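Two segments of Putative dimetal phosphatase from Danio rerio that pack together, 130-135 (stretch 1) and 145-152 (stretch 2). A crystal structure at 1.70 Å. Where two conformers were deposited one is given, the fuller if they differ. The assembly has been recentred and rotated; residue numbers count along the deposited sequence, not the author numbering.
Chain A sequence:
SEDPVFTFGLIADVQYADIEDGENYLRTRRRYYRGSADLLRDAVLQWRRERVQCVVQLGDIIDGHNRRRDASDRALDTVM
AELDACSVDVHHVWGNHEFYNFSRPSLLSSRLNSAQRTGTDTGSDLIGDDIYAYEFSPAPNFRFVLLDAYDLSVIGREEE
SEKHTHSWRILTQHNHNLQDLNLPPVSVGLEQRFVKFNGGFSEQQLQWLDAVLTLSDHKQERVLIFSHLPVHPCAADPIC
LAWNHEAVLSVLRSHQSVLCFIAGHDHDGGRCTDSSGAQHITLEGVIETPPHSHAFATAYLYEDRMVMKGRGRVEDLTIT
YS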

ATOM      1  N   ASP A 130      15.267   7.652  -8.154  0.50 23.89           N
ATOM      2  CA  ASP A 130      13.894   7.840  -8.681  0.50 23.08           C
ATOM      3  C   ASP A 130      12.955   6.656  -8.375  0.50 23.26           C
ATOM      4  O   ASP A 130      12.134   6.271  -9.207  0.50 23.01           O
ATOM      5  N   ILE A 131      13.085   6.093  -7.169  1.00 22.99           N
ATOM      6  CA  ILE A 131      12.178   5.036  -6.687  1.00 23.16           C
ATOM      7  C   ILE A 131      11.725   5.490  -5.303  1.00 22.56           C
ATOM      8  O   ILE A 131      12.552   5.865  -4.475  1.00 23.09           O
ATOM      9  N   TYR A 132      10.411   5.478  -5.067  1.00 22.77           N
ATOM     10  CA  TYR A 132       9.885   5.969  -3.798  1.00 23.06           C
ATOM     11  C   TYR A 132       9.783   4.791  -2.827  1.00 23.71           C
ATOM     12  O   TYR A 132       8.723   4.188  -2.636  1.00 25.19           O
ATOM     13  N   ALA A 133      10.926   4.460  -2.237  1.00 23.95           N
ATOM     14  CA  ALA A 133      11.030   3.367  -1.292  1.00 24.39           C
ATOM     15  C   ALA A 133      12.028   3.782  -0.248  1.00 24.64           C
ATOM     16  O   ALA A 133      13.055   4.434  -0.553  1.00 23.53           O
ATOM     17  N   TYR A 134      11.745   3.391   0.990  1.00 23.79           N
ATOM     18  CA  TYR A 134      12.643   3.746   2.090  1.00 23.72           C
ATOM     19  C   TYR A 134      12.449   2.823   3.257  1.00 23.99           C
ATOM     20  O   TYR A 134      11.465   2.099   3.308  1.00 23.72           O
ATOM     21  N   GLU A 135      13.424   2.831   4.164  1.00 23.90           N
ATOM     22  CA  GLU A 135      13.361   1.970   5.333  1.00 24.21           C
ATOM     23  C   GLU A 135      13.922   2.721   6.524  1.00 24.27           C
ATOM     24  O   GLU A 135      14.797   3.577   6.368  1.00 22.94           O
ATOM     25  N   VAL A 145       9.788  -1.048   6.109  1.00 23.70           N
ATOM     26  CA  VAL A 145      10.242  -0.858   4.736  1.00 24.57           C
ATOM     27  C   VAL A 145       9.002  -0.484   3.932  1.00 25.17           C
ATOM     28  O   VAL A 145       7.995  -1.205   3.978  1.00 25.21           O
ATOM     29  N   LEU A 146       9.051   0.638   3.220  1.00 25.27           N
ATOM     30  CA  LEU A 146       7.953   1.036   2.344  1.00 25.78           C
ATOM     31  C   LEU A 146       8.445   0.854   0.925  1.00 26.20           C
ATOM     32  O   LEU A 146       9.523   1.374   0.579  1.00 25.41           O
ATOM     33  N   LEU A 147       7.663   0.117   0.132  1.00 25.39           N
ATOM     34  CA  LEU A 147       8.028  -0.193  -1.250  1.00 25.25           C
ATOM     35  C   LEU A 147       7.205   0.606  -2.242  1.00 25.22           C
ATOM     36  O   LEU A 147       6.110   1.111  -1.901  1.00 25.28           O
ATOM     37  N   ASP A 148       7.749   0.702  -3.465  1.00 25.15           N
ATOM     38  CA  ASP A 148       7.175   1.435  -4.579  1.00 25.73           C
ATOM     39  C   ASP A 148       6.689   0.398  -5.622  1.00 25.31           C
ATOM     40  O   ASP A 148       7.452  -0.051  -6.491  1.00 25.75           O
ATOM     41  N   ALA A 149       5.411   0.033  -5.522  1.00 26.22           N
ATOM     42  CA  ALA A 149       4.865  -1.021  -6.373  1.00 26.03           C
ATOM     43  C   ALA A 149       4.570  -0.542  -7.809  1.00 25.25           C
ATOM     44  O   ALA A 149       4.146  -1.357  -8.646  1.00 26.13           O
ATOM     45  N   TYR A 150       4.789   0.749  -8.073  1.00 25.07           N
ATOM     46  CA  TYR A 150       4.655   1.334  -9.425  1.00 25.42           C
ATOM     47  C   TYR A 150       5.993   1.797 -10.006  1.00 25.17           C
ATOM     48  O   TYR A 150       6.043   2.571 -10.952  1.00 25.53           O
ATOM     49  N   ASP A 151       7.069   1.278  -9.424  1.00 24.41           N
ATOM     50  CA  ASP A 151       8.424   1.479  -9.924  1.00 24.45           C
ATOM     51  C   ASP A 151       8.463   1.051 -11.400  1.00 24.18           C
ATOM     52  O   ASP A 151       8.884   1.812 -12.282  1.00 23.90           O
ATOM     53  N   LEU A 152       8.013  -0.172 -11.664  1.00 24.14           N
ATOM     54  CA  LEU A 152       7.710  -0.554 -13.039  1.00 24.73           C
ATOM     55  C   LEU A 152       6.217  -0.350 -13.228  1.00 24.97           C
ATOM     56  O   LEU A 152       5.423  -1.026 -12.596  1.00 25.90           O
TER

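The contact begins as antiparallel sheet and ends as a side-chain graft onto backbone. Y134 and L146 form a hydrogen-bonded pair, Y134 N to L146 O at 3.0 Å and L146 N to Y134 O at 2.8 Å, so their side chains leave on the same face of the sheet. Y134 takes chi1 p (65°) with chi2 near 100°, which lays its ring across the neighbouring strand rather than out along its own. L146 CB sits over one face of that ring, and the leucine, with chi1 at -92° between wells and chi2 p, extends its CD2 to 3.6 Å from Y134 CE2 and 3.4 Å from Y134 OH. The hydroxyl is hydrogen-bonded elsewhere in the structure, so this close apolar neighbour does not leave it unsatisfied.

On the other face, E135 and V145 meet modestly: E135 CB lies 3.9 Å from V145 CG2. E135, with chi1 p, leads its carboxylate away from the partner strand, leaving its aliphatic base against the valine, which is t.

Beyond the paired strands, A133 has just a methyl for a side chain, and its CB lies 3.3 Å from L146 O and 4.2 Å from L147 CA; the closest approach is by backbone, A133 CA to L146 O at 3.1 Å, a CA-H...O contact. L147, m and t, points away and contributes mainly backbone here. D148 then takes over the pairing. Its CA-to-CB bond points toward stretch 1, and chi1 t with chi2 near -5° carries OD2 to 2.8 Å from Y132 N, a nearly straight hydrogen bond (163°). The same OD2 lies 3.7 Å from I131 CG2, while OD1 accepts a 3.3 Å hydrogen bond from Y150 N, inside the type I turn from D148 to D151. One carboxylate thus ties the turn to the opposing loop. D151, also t, brings OD1 within 3.8 Å of I131 CG1; the isoleucine, m and t, therefore packs beside two carboxylates.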

ATOM      1  CB  ASP A 130      13.929   8.186 -10.187  0.50 22.72           C
ATOM      2  CG  ASP A 130      12.649   8.869 -10.685  0.50 22.58           C
ATOM      3  OD1 ASP A 130      11.843   9.389  -9.871  0.50 21.79           O
ATOM      4  OD2 ASP A 130      12.466   8.895 -11.918  0.50 24.27           O
ATOM      5  CB  ILE A 131      12.906   3.653  -6.594  1.00 23.57           C
ATOM      6  CG1 ILE A 131      13.457   3.260  -7.979  1.00 23.51           C
ATOM      7  CG2 ILE A 131      11.977   2.549  -6.058  1.00 24.70           C
ATOM      8  CD1 ILE A 131      14.526   2.120  -7.909  1.00 23.11           C
ATOM      9  CB  TYR A 132       8.523   6.664  -3.990  1.00 23.36           C
ATOM     10  CG  TYR A 132       7.979   7.160  -2.674  1.00 23.38           C
ATOM     11  CD1 TYR A 132       8.612   8.192  -1.981  1.00 23.55           C
ATOM     12  CD2 TYR A 132       6.816   6.586  -2.122  1.00 25.05           C
ATOM     13  CE1 TYR A 132       8.132   8.629  -0.724  1.00 23.04           C
ATOM     14  CE2 TYR A 132       6.318   7.026  -0.894  1.00 24.92           C
ATOM     15  CZ  TYR A 132       6.965   8.033  -0.208  1.00 22.73           C
ATOM     16  OH  TYR A 132       6.487   8.462   1.006  1.00 23.29           O
ATOM     17  CB  ALA A 133      11.522   2.105  -1.995  1.00 25.58           C
ATOM     18  CB  TYR A 134      12.472   5.202   2.511  1.00 23.39           C
ATOM     19  CG  TYR A 134      11.128   5.604   3.123  1.00 22.63           C
ATOM     20  CD1 TYR A 134      10.989   5.714   4.515  1.00 22.78           C
ATOM     21  CD2 TYR A 134      10.023   5.928   2.314  1.00 24.38           C
ATOM     22  CE1 TYR A 134       9.798   6.131   5.102  1.00 24.90           C
ATOM     23  CE2 TYR A 134       8.808   6.346   2.911  1.00 25.21           C
ATOM     24  CZ  TYR A 134       8.711   6.439   4.295  1.00 24.59           C
ATOM     25  OH  TYR A 134       7.535   6.867   4.900  1.00 24.05           O
ATOM     26  CB  GLU A 135      14.119   0.650   5.086  1.00 24.78           C
ATOM     27  CG  GLU A 135      15.566   0.807   4.584  1.00 25.60           C
ATOM     28  CD  GLU A 135      16.620   0.760   5.672  1.00 27.67           C
ATOM     29  OE1 GLU A 135      17.830   0.884   5.317  1.00 29.03           O
ATOM     30  OE2 GLU A 135      16.260   0.625   6.875  1.00 29.55           O
ATOM     31  CB  VAL A 145      10.860  -2.157   4.148  1.00 24.49           C
ATOM     32  CG1 VAL A 145      11.302  -1.941   2.688  1.00 26.01           C
ATOM     33  CG2 VAL A 145      12.056  -2.646   5.004  1.00 23.88           C
ATOM     34  CB  LEU A 146       7.575   2.517   2.541  1.00 26.22           C
ATOM     35  CG  LEU A 146       6.465   2.819   3.560  1.00 29.16           C
ATOM     36  CD1 LEU A 146       7.019   2.616   4.960  1.00 31.92           C
ATOM     37  CD2 LEU A 146       5.926   4.257   3.372  1.00 27.01           C
ATOM     38  CB  LEU A 147       7.811  -1.687  -1.524  1.00 24.85           C
ATOM     39  CG  LEU A 147       8.585  -2.694  -0.658  1.00 25.91           C
ATOM     40  CD1 LEU A 147       8.262  -4.115  -1.116  1.00 27.67           C
ATOM     41  CD2 LEU A 147      10.086  -2.394  -0.718  1.00 25.84           C
ATOM     42  CB  ASP A 148       8.281   2.334  -5.178  1.00 25.12           C
ATOM     43  CG  ASP A 148       7.794   3.228  -6.320  1.00 26.33           C
ATOM     44  OD1 ASP A 148       6.620   3.138  -6.762  1.00 25.65           O
ATOM     45  OD2 ASP A 148       8.629   4.042  -6.759  1.00 26.93           O
ATOM     46  CB  ALA A 149       3.587  -1.602  -5.746  1.00 26.18           C
ATOM     47  CB  TYR A 150       3.588   2.450  -9.452  1.00 25.03           C
ATOM     48  CG  TYR A 150       2.238   1.852  -9.148  1.00 25.43           C
ATOM     49  CD1 TYR A 150       1.401   1.396 -10.178  1.00 26.17           C
ATOM     50  CD2 TYR A 150       1.839   1.631  -7.815  1.00 25.98           C
ATOM     51  CE1 TYR A 150       0.182   0.797  -9.898  1.00 25.56           C
ATOM     52  CE2 TYR A 150       0.625   1.029  -7.525  1.00 26.86           C
ATOM     53  CZ  TYR A 150      -0.192   0.597  -8.567  1.00 25.27           C
ATOM     54  OH  TYR A 150      -1.410  -0.003  -8.314  1.00 25.27           O
ATOM     55  CB  ASP A 151       9.332   0.626  -9.026  1.00 24.82           C
ATOM     56  CG  ASP A 151      10.784   0.652  -9.418  1.00 24.25           C
ATOM     57  OD1 ASP A 151      11.207   1.386 -10.336  1.00 23.80           O
ATOM     58  OD2 ASP A 151      11.512  -0.117  -8.749  1.00 24.57           O
ATOM     59  CB  LEU A 152       8.101  -2.017 -13.288  1.00 25.29           C
ATOM     60  CG  LEU A 152       9.578  -2.363 -13.082  1.00 25.51           C
ATOM     61  CD1 LEU A 152       9.772  -3.824 -13.452  1.00 28.88           C
ATOM     62  CD2 LEU A 152      10.492  -1.467 -13.912  1.00 25.52           C
TER